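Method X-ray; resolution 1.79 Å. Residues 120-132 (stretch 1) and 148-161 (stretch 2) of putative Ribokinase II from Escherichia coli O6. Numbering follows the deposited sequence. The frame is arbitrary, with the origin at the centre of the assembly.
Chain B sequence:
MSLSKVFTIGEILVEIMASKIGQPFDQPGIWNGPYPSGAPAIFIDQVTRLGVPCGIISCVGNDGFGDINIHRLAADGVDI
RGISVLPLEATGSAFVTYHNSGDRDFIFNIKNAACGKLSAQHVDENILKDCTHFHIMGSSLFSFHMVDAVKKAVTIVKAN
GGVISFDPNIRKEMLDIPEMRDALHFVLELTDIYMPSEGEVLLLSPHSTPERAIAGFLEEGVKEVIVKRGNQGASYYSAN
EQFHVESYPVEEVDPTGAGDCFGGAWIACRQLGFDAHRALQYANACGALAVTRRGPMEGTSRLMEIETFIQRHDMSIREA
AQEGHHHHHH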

# COMPACT_ATOMS: atom_id res chain seq x y z
N ALA B 120 2.73 3.31 -22.00
CA ALA B 120 3.57 3.37 -23.19
C ALA B 120 4.08 4.79 -23.44
O ALA B 120 5.08 4.98 -24.12
CB ALA B 120 2.80 2.87 -24.40
N GLN B 121 3.38 5.78 -22.91
CA GLN B 121 3.81 7.16 -23.11
C GLN B 121 4.90 7.51 -22.11
O GLN B 121 5.80 8.29 -22.41
CB GLN B 121 2.64 8.13 -22.96
CG GLN B 121 2.89 9.47 -23.62
CD GLN B 121 3.34 9.31 -25.07
OE1 GLN B 121 2.63 8.72 -25.89
NE2 GLN B 121 4.51 9.84 -25.39
N HIS B 122 4.82 6.92 -20.93
CA HIS B 122 5.83 7.16 -19.90
C HIS B 122 7.18 6.60 -20.33
O HIS B 122 8.16 6.71 -19.60
CB HIS B 122 5.38 6.53 -18.58
CG HIS B 122 4.61 7.45 -17.69
ND1 HIS B 122 3.58 7.03 -16.89
CD2 HIS B 122 4.73 8.78 -17.47
CE1 HIS B 122 3.10 8.06 -16.21
NE2 HIS B 122 3.78 9.13 -16.55
N VAL B 123 7.22 6.00 -21.51
CA VAL B 123 8.45 5.44 -22.05
C VAL B 123 9.30 6.55 -22.66
O VAL B 123 10.00 7.26 -21.93
CB VAL B 123 8.17 4.37 -23.12
CG1 VAL B 123 9.47 3.89 -23.75
CG2 VAL B 123 7.45 3.19 -22.49
N ASP B 124 9.21 6.70 -23.98
CA ASP B 124 9.95 7.71 -24.75
C ASP B 124 10.69 7.00 -25.88
O ASP B 124 10.16 6.08 -26.50
CB ASP B 124 10.97 8.46 -23.88
CG ASP B 124 11.22 9.88 -24.35
OD1 ASP B 124 11.49 10.08 -25.55
OD2 ASP B 124 11.15 10.80 -23.51
N GLU B 125 11.92 7.44 -26.13
CA GLU B 125 12.79 6.86 -27.15
C GLU B 125 14.05 7.73 -27.18
O GLU B 125 15.09 7.32 -27.68
CB GLU B 125 12.12 6.83 -28.52
CG GLU B 125 11.96 8.17 -29.22
CD GLU B 125 11.18 9.18 -28.40
OE1 GLU B 125 10.09 8.82 -27.89
OE2 GLU B 125 11.64 10.33 -28.28
N ASN B 126 13.92 8.93 -26.63
CA ASN B 126 15.04 9.86 -26.53
C ASN B 126 15.87 9.29 -25.39
O ASN B 126 17.06 9.57 -25.25
CB ASN B 126 14.53 11.26 -26.15
CG ASN B 126 15.64 12.17 -25.65
OD1 ASN B 126 16.52 12.58 -26.41
ND2 ASN B 126 15.60 12.49 -24.36
N ILE B 127 15.21 8.47 -24.57
CA ILE B 127 15.84 7.82 -23.43
C ILE B 127 16.47 6.49 -23.83
O ILE B 127 17.44 6.05 -23.22
CB ILE B 127 14.79 7.56 -22.30
CG1 ILE B 127 14.33 8.89 -21.70
CG2 ILE B 127 15.37 6.65 -21.23
CD1 ILE B 127 13.28 8.74 -20.62
N LEU B 128 15.91 5.86 -24.85
CA LEU B 128 16.42 4.57 -25.31
C LEU B 128 17.26 4.64 -26.58
O LEU B 128 17.53 3.61 -27.20
CB LEU B 128 15.25 3.61 -25.55
CG LEU B 128 14.48 3.14 -24.31
CD1 LEU B 128 13.17 2.49 -24.73
CD2 LEU B 128 15.34 2.15 -23.52
N LYS B 129 17.68 5.84 -26.96
CA LYS B 129 18.48 6.02 -28.17
C LYS B 129 19.75 5.18 -28.22
O LYS B 129 20.07 4.59 -29.25
CB LYS B 129 18.84 7.49 -28.37
CG LYS B 129 17.63 8.36 -28.67
CD LYS B 129 18.02 9.71 -29.25
CE LYS B 129 16.79 10.50 -29.67
NZ LYS B 129 17.14 11.75 -30.38
N ASP B 130 20.48 5.12 -27.11
CA ASP B 130 21.72 4.34 -27.08
C ASP B 130 21.55 2.99 -26.40
O ASP B 130 22.52 2.39 -25.96
CB ASP B 130 22.83 5.14 -26.40
CG ASP B 130 23.10 6.48 -27.08
OD1 ASP B 130 23.24 6.50 -28.32
OD2 ASP B 130 23.19 7.50 -26.37
N CYS B 131 20.31 2.52 -26.32
CA CYS B 131 20.07 1.23 -25.69
C CYS B 131 20.27 0.12 -26.71
O CYS B 131 19.54 0.03 -27.70
CB CYS B 131 18.66 1.14 -25.12
SG CYS B 131 18.32 -0.49 -24.42
N THR B 132 21.26 -0.73 -26.46
CA THR B 132 21.59 -1.85 -27.34
C THR B 132 21.09 -3.16 -26.75
O THR B 132 21.06 -4.19 -27.43
CB THR B 132 23.12 -1.96 -27.52
OG1 THR B 132 23.73 -2.14 -26.24
CG2 THR B 132 23.68 -0.70 -28.17
N ASP B 148 1.80 -2.72 -23.14
CA ASP B 148 1.91 -1.68 -24.15
C ASP B 148 3.22 -0.92 -23.99
O ASP B 148 3.94 -0.72 -24.97
CB ASP B 148 0.73 -0.71 -24.03
CG ASP B 148 -0.55 -1.26 -24.64
OD1 ASP B 148 -0.57 -2.46 -24.98
OD2 ASP B 148 -1.52 -0.49 -24.78
N ALA B 149 3.53 -0.51 -22.77
CA ALA B 149 4.76 0.21 -22.49
C ALA B 149 5.94 -0.65 -22.94
O ALA B 149 6.87 -0.15 -23.58
CB ALA B 149 4.87 0.51 -21.00
N VAL B 150 5.89 -1.93 -22.61
CA VAL B 150 6.96 -2.85 -22.98
C VAL B 150 7.03 -3.08 -24.49
O VAL B 150 8.11 -3.11 -25.07
CB VAL B 150 6.78 -4.21 -22.27
CG1 VAL B 150 7.79 -5.21 -22.79
CG2 VAL B 150 6.96 -4.02 -20.77
N LYS B 151 5.88 -3.23 -25.14
CA LYS B 151 5.87 -3.44 -26.59
C LYS B 151 6.50 -2.25 -27.32
O LYS B 151 7.27 -2.44 -28.26
CB LYS B 151 4.43 -3.66 -27.09
CG LYS B 151 3.86 -5.02 -26.72
CD LYS B 151 2.49 -5.26 -27.35
CE LYS B 151 2.01 -6.68 -27.07
NZ LYS B 151 0.69 -6.99 -27.72
N LYS B 152 6.17 -1.04 -26.88
CA LYS B 152 6.71 0.17 -27.49
C LYS B 152 8.23 0.23 -27.33
O LYS B 152 8.96 0.42 -28.30
CB LYS B 152 6.09 1.41 -26.84
CG LYS B 152 6.63 2.73 -27.35
CD LYS B 152 6.04 3.92 -26.59
CE LYS B 152 6.77 5.22 -26.93
NZ LYS B 152 6.22 6.43 -26.23
N ALA B 153 8.69 0.05 -26.10
CA ALA B 153 10.12 0.07 -25.80
C ALA B 153 10.85 -0.97 -26.64
O ALA B 153 11.91 -0.70 -27.19
CB ALA B 153 10.34 -0.20 -24.31
N VAL B 154 10.27 -2.17 -26.74
CA VAL B 154 10.89 -3.23 -27.52
C VAL B 154 11.01 -2.88 -29.00
O VAL B 154 12.03 -3.16 -29.63
CB VAL B 154 10.10 -4.54 -27.39
CG1 VAL B 154 10.63 -5.57 -28.37
CG2 VAL B 154 10.23 -5.08 -25.98
N THR B 155 9.97 -2.26 -29.56
CA THR B 155 9.99 -1.88 -30.96
C THR B 155 11.09 -0.86 -31.19
O THR B 155 11.84 -0.94 -32.16
CB THR B 155 8.64 -1.25 -31.39
OG1 THR B 155 7.59 -2.21 -31.21
CG2 THR B 155 8.69 -0.81 -32.84
N ILE B 156 11.19 0.10 -30.27
CA ILE B 156 12.21 1.14 -30.35
C ILE B 156 13.62 0.55 -30.34
O ILE B 156 14.44 0.90 -31.17
CB ILE B 156 12.08 2.12 -29.16
CG1 ILE B 156 10.78 2.91 -29.29
CG2 ILE B 156 13.29 3.04 -29.12
CD1 ILE B 156 10.59 3.95 -28.22
N VAL B 157 13.88 -0.35 -29.39
CA VAL B 157 15.19 -0.97 -29.27
C VAL B 157 15.56 -1.85 -30.46
O VAL B 157 16.69 -1.82 -30.93
CB VAL B 157 15.29 -1.80 -27.97
CG1 VAL B 157 16.65 -2.49 -27.89
CG2 VAL B 157 15.08 -0.91 -26.77
N LYS B 158 14.61 -2.64 -30.94
CA LYS B 158 14.90 -3.50 -32.08
C LYS B 158 15.10 -2.66 -33.34
O LYS B 158 15.80 -3.07 -34.26
CB LYS B 158 13.78 -4.53 -32.29
CG LYS B 158 13.75 -5.62 -31.23
CD LYS B 158 12.71 -6.68 -31.53
CE LYS B 158 13.20 -7.69 -32.56
NZ LYS B 158 14.14 -8.69 -31.98
N ALA B 159 14.50 -1.48 -33.37
CA ALA B 159 14.64 -0.59 -34.52
C ALA B 159 16.08 -0.10 -34.64
O ALA B 159 16.57 0.14 -35.75
CB ALA B 159 13.69 0.61 -34.38
N ASN B 160 16.77 0.06 -33.52
CA ASN B 160 18.16 0.50 -33.56
C ASN B 160 19.11 -0.70 -33.55
O ASN B 160 20.30 -0.56 -33.30
CB ASN B 160 18.51 1.42 -32.38
CG ASN B 160 17.31 1.74 -31.52
OD1 ASN B 160 16.72 0.85 -30.91
ND2 ASN B 160 16.94 3.02 -31.46
N GLY B 161 18.56 -1.88 -33.83
CA GLY B 161 19.36 -3.09 -33.87
C GLY B 161 19.80 -3.61 -32.51
O GLY B 161 20.87 -4.19 -32.40

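Stretch 2 is a helix through most of its length, and stretch 1, mostly loop and turn, runs along one side of it. Together they bury 654 Å² of surface. Six apolar side-chain pairs and one hydrogen bond link them.

At Asp148 the contact is with Ala120, whose CB lies 3.8 Å from Asp148 O. Ala149 follows, and here the backbones come very close: Ala120 CA and Ala149 CA are 3.4 Å apart. Two small residues suit so tight an approach. Ala149 CB also packs against Val123 CG2, at 4.0 Å. Val150 points away from stretch 1, and Lys151 makes no contact with it.

Lys152 points toward stretch 1 with all four chi angles near t. This extended chain passes Val123, with Lys152 CD 4.1 Å from Val123 CB, and carries the amine to the loop backbone. Lys152 NZ donates a hydrogen bond to Ala120 O at 2.8 Å, though the position of Ala120 O is less certain. A long side chain serves both purposes: its methylenes cover apolar surface and its end meets a carbonyl.

Ala153 is buried. Its CB lies 3.9 Å from Leu128 CD1 and 4.2 Å from Val123 CG1, so a single methyl touches both larger side chains. Val154 points away, and Thr155 is out of reach; its OG1 donates a hydrogen bond to Lys151 O at 3.0 Å.

Ile156 points toward the loop. Its CG2 lies 4.1 Å from Leu128 CB and 4.0 Å from Glu125 CB. Nearby, Asp124 N and Asp124 O are buried by the contact without a polar partner.

Val157 closes the apolar row. Its CG2 lies 4.0 Å from Cys131 SG and 4.4 Å from Leu128 CD1. Beyond the helix, Asn160 covers part of the turn from Leu128 to Cys131. Gly161 has positive phi, which favours glycine.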